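PDB 2DUQ: vesicular integral-membrane protein VIP36 from Canis lupus familiaris, which binds high-mannose N-glycans through its calcium-dependent lumenal lectin domain and takes part in sorting glycoproteins in the early secretory pathway. Local coordinates for residues H10-P15 with H218-M223. Residues are numbered along the deposited sequence; the frame is centred on the assembly and turned at random.
Sequences HSLIKP and HDIISM
L12 and M223 exchange both backbone hydrogen bonds, making a single antiparallel hydrogen-bonded pair: L12 N donates to M223 O at 2.7 Å, and M223 N returns the bond to L12 O at 2.9 Å. The same L12 oxygen takes a CA-H...O contact from S222 CA at 3.1 Å. Beside this pair, S11 directs its OG to L225 N, two residues further along the strand, and to K7 O.

On the inner face, L12 sets CG anti to the backbone N (chi1 175°), and its CD2 methyl reaches both I220 CG2, at 3.9 Å, and the terminal methyl CE of M223, at 4.0 Å. The methionine gets there by bending at chi3 (-83°), and W27 packs against both L12 and M223. Towards the surface, the extended chain of K14 reaches obliquely across I221; its CE rests 3.5 Å from I221 CG2 while NZ goes on to Q38.

I221 and S222 both face H69, a classic beta bulge in strand 217-227. Y16 OH bonds I221 O, and V40 pairs with I220, so strand 40-43 gives way to the N-terminal segment along this edge of the legume-lectin-like sandwich. With just one antiparallel pair, backbone polarity joins 10-15 to strand 217-227 at a single point; beyond it, the side chains that meet across the two segments do so mostly through methyl and methylene groups.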
# COMPACT_ATOMS: atom_id res chain seq x y z
N HIS A 10 -14.62 -1.05 -4.78
CA HIS A 10 -13.30 -1.18 -4.12
C HIS A 10 -12.25 -0.39 -4.88
O HIS A 10 -11.04 -0.64 -4.76
CB HIS A 10 -12.90 -2.64 -4.03
CG HIS A 10 -13.84 -3.47 -3.23
ND1 HIS A 10 -14.28 -3.09 -1.97
CD2 HIS A 10 -14.44 -4.65 -3.49
CE1 HIS A 10 -15.10 -4.01 -1.50
NE2 HIS A 10 -15.22 -4.97 -2.41
N SER A 11 -12.72 0.58 -5.66
CA SER A 11 -11.84 1.38 -6.47
C SER A 11 -12.01 2.87 -6.14
O SER A 11 -13.03 3.25 -5.61
CB SER A 11 -12.09 1.13 -7.96
OG SER A 11 -11.97 -0.27 -8.25
N LEU A 12 -10.95 3.63 -6.43
CA LEU A 12 -10.93 5.10 -6.40
C LEU A 12 -10.58 5.59 -7.80
O LEU A 12 -9.46 5.43 -8.29
CB LEU A 12 -9.91 5.61 -5.36
CG LEU A 12 -9.66 7.13 -5.28
CD1 LEU A 12 -10.62 7.79 -4.31
CD2 LEU A 12 -8.21 7.38 -4.84
N ILE A 13 -11.57 6.19 -8.48
CA ILE A 13 -11.40 6.55 -9.89
C ILE A 13 -11.96 7.95 -10.15
O ILE A 13 -13.07 8.24 -9.70
CB ILE A 13 -12.14 5.55 -10.80
CG1 ILE A 13 -11.81 4.10 -10.40
CG2 ILE A 13 -11.81 5.82 -12.28
CD1 ILE A 13 -12.60 3.02 -11.14
N LYS A 14 -11.24 8.76 -10.92
CA LYS A 14 -11.70 10.11 -11.28
C LYS A 14 -12.86 10.03 -12.28
O LYS A 14 -12.79 9.25 -13.24
CB LYS A 14 -10.59 10.93 -11.92
CG LYS A 14 -9.45 11.29 -11.02
CD LYS A 14 -8.39 11.96 -11.85
CE LYS A 14 -7.13 12.11 -11.08
NZ LYS A 14 -6.20 13.09 -11.69
N PRO A 15 -13.91 10.85 -12.08
CA PRO A 15 -14.08 11.80 -10.97
C PRO A 15 -14.52 11.10 -9.68
O PRO A 15 -15.45 10.31 -9.68
CB PRO A 15 -15.14 12.78 -11.50
CG PRO A 15 -15.93 11.98 -12.47
CD PRO A 15 -15.04 10.91 -13.03
N HIS A 218 2.63 12.69 -0.79
CA HIS A 218 2.35 11.29 -1.05
C HIS A 218 0.92 11.24 -1.58
O HIS A 218 -0.03 11.36 -0.80
CB HIS A 218 2.47 10.41 0.22
CG HIS A 218 3.85 10.37 0.81
ND1 HIS A 218 4.25 11.20 1.83
CD2 HIS A 218 4.92 9.59 0.51
CE1 HIS A 218 5.51 10.94 2.14
NE2 HIS A 218 5.94 9.97 1.34
N ASP A 219 0.79 11.12 -2.90
CA ASP A 219 -0.52 11.16 -3.58
C ASP A 219 -0.99 9.80 -4.08
O ASP A 219 -0.23 9.03 -4.66
CB ASP A 219 -0.48 12.08 -4.81
CG ASP A 219 -0.14 13.53 -4.48
OD1 ASP A 219 -0.27 13.98 -3.31
OD2 ASP A 219 0.24 14.26 -5.42
N ILE A 220 -2.27 9.52 -3.89
CA ILE A 220 -2.94 8.45 -4.58
C ILE A 220 -3.84 9.09 -5.63
O ILE A 220 -4.63 9.98 -5.30
CB ILE A 220 -3.77 7.61 -3.60
CG1 ILE A 220 -2.87 7.12 -2.44
CG2 ILE A 220 -4.50 6.46 -4.31
CD1 ILE A 220 -1.66 6.24 -2.88
N ILE A 221 -3.67 8.69 -6.88
CA ILE A 221 -4.43 9.28 -7.99
C ILE A 221 -5.61 8.37 -8.29
O ILE A 221 -6.76 8.83 -8.36
CB ILE A 221 -3.52 9.55 -9.21
CG1 ILE A 221 -2.42 10.54 -8.81
CG2 ILE A 221 -4.31 10.12 -10.38
CD1 ILE A 221 -1.10 10.22 -9.35
N SER A 222 -5.35 7.06 -8.38
CA SER A 222 -6.42 6.09 -8.55
C SER A 222 -6.04 4.74 -7.97
O SER A 222 -4.86 4.41 -7.87
CB SER A 222 -6.76 5.91 -10.04
OG SER A 222 -5.69 5.32 -10.75
N MET A 223 -7.05 3.98 -7.57
CA MET A 223 -6.84 2.60 -7.14
C MET A 223 -7.94 1.79 -7.81
O MET A 223 -9.12 2.08 -7.65
CB MET A 223 -6.93 2.46 -5.62
CG MET A 223 -5.81 3.16 -4.84
SD MET A 223 -6.00 2.94 -3.06
CE MET A 223 -7.16 4.22 -2.64